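Lantibiotic dehydratase (Microbispora corallina, PDB 5EHK) probably dehydrates serine and threonine residues of the NAI-107 precursor peptide, using glutamyl-tRNA as the source of an activating glutamyl group. Local coordinates at residues R407-A412 and R433-P438; P559-D564 and E630-L635. All coordinates share one frame; numbering follows the deposited sequence.

Interaction 1: residues R407-A412 and R433-P438; sequences RRYHEA and RGLGPP
The first torsion of Tyr409 sets CG anti to the backbone N (chi1 -156°), so the ring leaves helix 407-417 and reaches the loop 433-438. Its second torsion (chi2 70°) turns the ring so that one face meets Pro438 and the opposite face meets Leu435. The proline lies closer to the centre: its CG sits 3.6 Å from the centroid of the Tyr409 ring, almost on the normal, in a CH-pi contact. Pro438 CB reaches the rim of that face, 3.5 Å from Tyr409 CD1. On the opposite face Leu435 CD2 makes a second CH-pi contact, 4.0 Å from the centroid of the Tyr409 ring and shifted toward the rim. The same methyl group also packs against Ala412 CB, about one helical turn on from Tyr409. At the ring edge the phenol OH of Tyr409 donates a hydrogen bond of 2.6 Å to Gly436 O. The donor lies in the plane of that carbonyl, at a C=O...O angle of 155°. Gly436 has a positive phi with an extended psi, a combination that calls for glycine. Leu428 and Leu620 pack on Tyr409 from outside the two segments. The buried phenol OH thus spends its hydrogen on Gly436 O, in a hydrogen bond that satisfies both, while the groups on its two faces fix the rotation of the ring.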
loop_
_atom_site.group_PDB
_atom_site.type_symbol
_atom_site.label_atom_id
_atom_site.label_comp_id
_atom_site.label_asym_id
_atom_site.label_seq_id
_atom_site.Cartn_x
_atom_site.Cartn_y
_atom_site.Cartn_z
ATOM N N ARG A 407 -9.041 4.169 11.890
ATOM C CA ARG A 407 -8.827 2.742 12.137
ATOM C C ARG A 407 -7.345 2.389 12.361
ATOM O O ARG A 407 -6.992 1.700 13.325
ATOM C CB ARG A 407 -9.475 1.891 11.053
ATOM C CG ARG A 407 -10.965 2.107 10.930
ATOM C CD ARG A 407 -11.793 1.208 11.849
ATOM N NE ARG A 407 -11.474 1.291 13.272
ATOM C CZ ARG A 407 -11.723 2.342 14.067
ATOM N NH1 ARG A 407 -12.246 3.469 13.582
ATOM N NH2 ARG A 407 -11.412 2.279 15.363
ATOM N N ARG A 408 -6.469 2.894 11.498
ATOM C CA ARG A 408 -5.040 2.686 11.702
ATOM C C ARG A 408 -4.534 3.445 12.940
ATOM O O ARG A 408 -3.643 2.976 13.636
ATOM C CB ARG A 408 -4.237 3.054 10.449
ATOM C CG ARG A 408 -4.531 2.172 9.218
ATOM C CD ARG A 408 -3.875 2.769 7.956
ATOM N NE ARG A 408 -2.421 2.772 8.138
ATOM C CZ ARG A 408 -1.648 1.700 7.974
ATOM N NH1 ARG A 408 -2.182 0.557 7.555
ATOM N NH2 ARG A 408 -0.348 1.778 8.208
ATOM N N TYR A 409 -5.097 4.620 13.205
ATOM C CA TYR A 409 -4.745 5.407 14.388
ATOM C C TYR A 409 -5.040 4.640 15.685
ATOM O O TYR A 409 -4.225 4.578 16.599
ATOM C CB TYR A 409 -5.553 6.686 14.367
ATOM C CG TYR A 409 -4.971 7.838 15.141
ATOM C CD1 TYR A 409 -3.833 8.478 14.704
ATOM C CD2 TYR A 409 -5.593 8.315 16.274
ATOM C CE1 TYR A 409 -3.313 9.550 15.388
ATOM C CE2 TYR A 409 -5.102 9.387 16.951
ATOM C CZ TYR A 409 -3.950 10.006 16.516
ATOM O OH TYR A 409 -3.425 11.081 17.211
ATOM N N HIS A 410 -6.221 4.044 15.739
ATOM C CA HIS A 410 -6.606 3.207 16.855
ATOM C C HIS A 410 -5.615 2.059 17.079
ATOM O O HIS A 410 -5.227 1.777 18.220
ATOM C CB HIS A 410 -8.013 2.672 16.605
ATOM C CG HIS A 410 -8.445 1.634 17.586
ATOM N ND1 HIS A 410 -8.954 0.414 17.196
ATOM C CD2 HIS A 410 -8.438 1.630 18.940
ATOM C CE1 HIS A 410 -9.235 -0.300 18.272
ATOM N NE2 HIS A 410 -8.923 0.410 19.343
ATOM N N GLU A 411 -5.173 1.421 15.997
ATOM C CA GLU A 411 -4.197 0.339 16.113
ATOM C C GLU A 411 -2.890 0.905 16.641
ATOM O O GLU A 411 -2.247 0.308 17.493
ATOM C CB GLU A 411 -3.925 -0.336 14.772
ATOM C CG GLU A 411 -5.019 -1.234 14.225
ATOM C CD GLU A 411 -4.684 -1.740 12.809
ATOM O OE1 GLU A 411 -3.627 -2.404 12.660
ATOM O OE2 GLU A 411 -5.444 -1.434 11.845
ATOM N N ALA A 412 -2.487 2.043 16.093
ATOM C CA ALA A 412 -1.250 2.679 16.494
ATOM C C ALA A 412 -1.304 2.961 17.998
ATOM O O ALA A 412 -0.364 2.633 18.744
ATOM C CB ALA A 412 -1.045 3.953 15.696
ATOM N N ARG A 433 5.369 14.607 21.086
ATOM C CA ARG A 433 5.049 13.910 22.327
ATOM C C ARG A 433 4.098 12.743 22.144
ATOM O O ARG A 433 4.032 11.835 22.992
ATOM C CB ARG A 433 4.487 14.871 23.357
ATOM C CG ARG A 433 5.295 16.120 23.529
ATOM C CD ARG A 433 4.653 17.008 24.548
ATOM N NE ARG A 433 5.465 17.184 25.734
ATOM C CZ ARG A 433 5.945 18.372 26.112
ATOM N NH1 ARG A 433 5.704 19.477 25.380
ATOM N NH2 ARG A 433 6.677 18.448 27.224
ATOM N N GLY A 434 3.349 12.769 21.043
ATOM C CA GLY A 434 2.348 11.751 20.798
ATOM C C GLY A 434 2.471 10.982 19.498
ATOM O O GLY A 434 3.570 10.705 19.003
ATOM N N LEU A 435 1.308 10.586 18.982
ATOM C CA LEU A 435 1.171 9.876 17.726
ATOM C C LEU A 435 1.201 10.899 16.598
ATOM O O LEU A 435 1.610 10.600 15.474
ATOM C CB LEU A 435 -0.179 9.174 17.715
ATOM C CG LEU A 435 -0.323 7.651 17.776
ATOM C CD1 LEU A 435 0.700 7.022 18.678
ATOM C CD2 LEU A 435 -1.729 7.284 18.237
ATOM N N GLY A 436 0.814 12.129 16.916
ATOM C CA GLY A 436 0.594 13.135 15.898
ATOM C C GLY A 436 -0.807 12.950 15.345
ATOM O O GLY A 436 -1.537 12.053 15.772
ATOM N N PRO A 437 -1.207 13.802 14.396
ATOM C CA PRO A 437 -2.526 13.684 13.774
ATOM C C PRO A 437 -2.592 12.454 12.883
ATOM O O PRO A 437 -1.566 12.012 12.384
ATOM C CB PRO A 437 -2.606 14.948 12.935
ATOM C CG PRO A 437 -1.216 15.240 12.597
ATOM C CD PRO A 437 -0.407 14.869 13.785
ATOM N N PRO A 438 -3.787 11.890 12.696
ATOM C CA PRO A 438 -3.924 10.684 11.875
ATOM C C PRO A 438 -3.698 11.023 10.405
ATOM O O PRO A 438 -3.876 12.187 10.010
ATOM C CB PRO A 438 -5.388 10.274 12.095
ATOM C CG PRO A 438 -5.828 11.014 13.277
ATOM C CD PRO A 438 -5.077 12.303 13.256
#

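Interaction 2: residues P559-D564 and E630-L635; sequences PLHIQD and EVVPAL
Val632 and Glu630, two residues apart on strand 629-634, both face the loop 559-564. Val632 meets three side chains of that loop. The tight part is His561 on Val632 and Ile562 on Glu630. Val632 CG1 stands anti to the backbone N (chi1 178°) and comes in near the plane of the His561 ring, at the ring edge, 3.6 Å from His561 CE1. The imidazole gets there with CG in the crowded position between the backbone N and the carbonyl carbon (chi1 58°). Ile562 CG1 lies over one face of the same ring, toward its rim. Ile562 itself meets Glu630 at about a right angle. Ile562 CG2 rests 3.6 Å from Glu630 CD, so a methyl group packs on the carboxylate carbon. The polar end of Glu630 is held elsewhere: OE2 forms a salt bridge with Arg619 and accepts a hydrogen bond from His802 N. The guanidinium would be expected to keep the buried acid ionised.

The other contacts of Val632 are looser. Leu560 CD2 is 4.3 Å from Val632 CG1, and Ile562 CG1 is equally far from Val632 CG2. No direct hydrogen bond joins the two segments. At the Glu630 end a water bridges the backbones instead. This water donates to Gln563 O at 3.1 Å. The same water accepts from Glu630 N at 2.9 Å. Asp564, the next residue after Gln563, is exposed.

The loop comes after helix 545-556 and leads into strand 566-572. Val566 of that strand has backbone hydrogen bonds with Glu630 and Val632. The loop 559-564 therefore packs against side chains of an inner strand of a mixed sheet, in which 629-634 lies between its parallel neighbour 566-572 and its antiparallel neighbour 620-624.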
loop_
_atom_site.group_PDB
_atom_site.type_symbol
_atom_site.label_atom_id
_atom_site.label_comp_id
_atom_site.label_asym_id
_atom_site.label_seq_id
_atom_site.Cartn_x
_atom_site.Cartn_y
_atom_site.Cartn_z
ATOM N N PRO A 559 -29.847 10.590 21.652
ATOM C CA PRO A 559 -29.354 9.299 22.140
ATOM C C PRO A 559 -27.830 9.212 22.110
ATOM O O PRO A 559 -27.206 9.815 21.241
ATOM C CB PRO A 559 -29.981 8.291 21.173
ATOM C CG PRO A 559 -30.359 9.088 19.952
ATOM C CD PRO A 559 -30.618 10.483 20.401
ATOM N N LEU A 560 -27.254 8.508 23.085
ATOM C CA LEU A 560 -25.819 8.247 23.153
ATOM C C LEU A 560 -25.564 6.740 23.131
ATOM O O LEU A 560 -26.449 5.949 23.481
ATOM C CB LEU A 560 -25.251 8.871 24.416
ATOM C CG LEU A 560 -25.578 10.362 24.519
ATOM C CD1 LEU A 560 -24.983 10.958 25.777
ATOM C CD2 LEU A 560 -25.085 11.135 23.271
ATOM N N HIS A 561 -24.356 6.323 22.757
ATOM C CA HIS A 561 -24.088 4.890 22.569
ATOM C C HIS A 561 -23.145 4.325 23.620
ATOM O O HIS A 561 -22.905 3.120 23.666
ATOM C CB HIS A 561 -23.530 4.643 21.173
ATOM C CG HIS A 561 -22.279 5.409 20.896
ATOM N ND1 HIS A 561 -22.228 6.790 20.928
ATOM C CD2 HIS A 561 -21.025 4.991 20.614
ATOM C CE1 HIS A 561 -20.996 7.188 20.668
ATOM N NE2 HIS A 561 -20.248 6.116 20.467
ATOM N N ILE A 562 -22.600 5.212 24.445
ATOM C CA ILE A 562 -21.791 4.830 25.596
ATOM C C ILE A 562 -22.545 5.175 26.866
ATOM O O ILE A 562 -23.032 6.298 27.011
ATOM C CB ILE A 562 -20.448 5.576 25.624
ATOM C CG1 ILE A 562 -19.702 5.443 24.276
ATOM C CG2 ILE A 562 -19.624 5.129 26.822
ATOM C CD1 ILE A 562 -19.569 4.056 23.771
ATOM N N GLN A 563 -22.654 4.219 27.784
ATOM C CA GLN A 563 -23.393 4.435 29.032
ATOM C C GLN A 563 -22.756 5.521 29.851
ATOM O O GLN A 563 -21.537 5.567 29.994
ATOM C CB GLN A 563 -23.466 3.151 29.850
ATOM C CG GLN A 563 -24.360 2.145 29.186
ATOM C CD GLN A 563 -24.001 0.717 29.506
ATOM O OE1 GLN A 563 -23.400 0.422 30.547
ATOM N NE2 GLN A 563 -24.351 -0.185 28.594
ATOM N N ASP A 564 -23.612 6.400 30.355
ATOM C CA ASP A 564 -23.221 7.452 31.277
ATOM C C ASP A 564 -22.408 8.569 30.631
ATOM O O ASP A 564 -21.885 9.460 31.306
ATOM C CB ASP A 564 -22.472 6.871 32.455
ATOM C CG ASP A 564 -22.530 7.767 33.646
ATOM O OD1 ASP A 564 -23.561 8.489 33.795
ATOM O OD2 ASP A 564 -21.548 7.736 34.416
ATOM N N GLU A 630 -17.113 9.129 29.748
ATOM C CA GLU A 630 -16.856 9.372 28.343
ATOM C C GLU A 630 -17.560 10.641 27.872
ATOM O O GLU A 630 -18.456 11.165 28.516
ATOM C CB GLU A 630 -17.227 8.162 27.493
ATOM C CG GLU A 630 -16.289 6.981 27.763
ATOM C CD GLU A 630 -16.130 6.040 26.582
ATOM O OE1 GLU A 630 -16.334 6.484 25.426
ATOM O OE2 GLU A 630 -15.797 4.852 26.811
ATOM N N VAL A 631 -17.107 11.160 26.749
ATOM C CA VAL A 631 -17.732 12.309 26.164
ATOM C C VAL A 631 -18.048 11.852 24.774
ATOM O O VAL A 631 -17.256 11.142 24.166
ATOM C CB VAL A 631 -16.803 13.528 26.163
ATOM C CG1 VAL A 631 -17.396 14.675 25.326
ATOM C CG2 VAL A 631 -16.530 13.970 27.599
ATOM N N VAL A 632 -19.247 12.168 24.313
ATOM C CA VAL A 632 -19.630 11.885 22.951
ATOM C C VAL A 632 -19.919 13.193 22.240
ATOM O O VAL A 632 -21.039 13.710 22.267
ATOM C CB VAL A 632 -20.816 10.946 22.901
ATOM C CG1 VAL A 632 -21.245 10.703 21.453
ATOM C CG2 VAL A 632 -20.455 9.653 23.625
ATOM N N PRO A 633 -18.892 13.740 21.582
ATOM C CA PRO A 633 -19.085 15.020 20.896
ATOM C C PRO A 633 -19.859 14.854 19.604
ATOM O O PRO A 633 -19.777 13.817 18.943
ATOM C CB PRO A 633 -17.663 15.500 20.605
ATOM C CG PRO A 633 -16.783 14.350 20.840
ATOM C CD PRO A 633 -17.485 13.327 21.653
ATOM N N ALA A 634 -20.622 15.881 19.256
ATOM C CA ALA A 634 -21.291 15.916 17.972
ATOM C C ALA A 634 -20.900 17.210 17.280
ATOM O O ALA A 634 -20.468 18.180 17.931
ATOM C CB ALA A 634 -22.785 15.844 18.151
ATOM N N LEU A 635 -21.005 17.204 15.959
ATOM C CA LEU A 635 -20.776 18.412 15.202
ATOM C C LEU A 635 -22.126 18.843 14.595
ATOM O O LEU A 635 -22.568 18.297 13.585
ATOM C CB LEU A 635 -19.679 18.199 14.159
ATOM C CG LEU A 635 -19.284 19.418 13.322
ATOM C CD1 LEU A 635 -19.065 20.654 14.182
ATOM C CD2 LEU A 635 -18.061 19.126 12.443
HETATM O O HOH W 1 -19.030 7.237 30.802
#

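The two contacts follow one another along the chain: both segments of interaction 1 precede those of interaction 2. Their centres are 21 Å apart and their nearest atoms about 11 Å apart, so they do not touch. Both belong to the N-terminal lantibiotic dehydratase region and gather round the same mixed sheet. Strand 423-424, which follows helix 407-417, is an outermost strand of that sheet. Strand 620-624, which the helix of interaction 1 touches, is next to the strand of interaction 2. Glu658 is a second link, through a salt bridge to Arg407 and a weak hydrogen bond between its carbonyl O and His561 NE2. Together the contacts join one helix and two loops to one part of the fold.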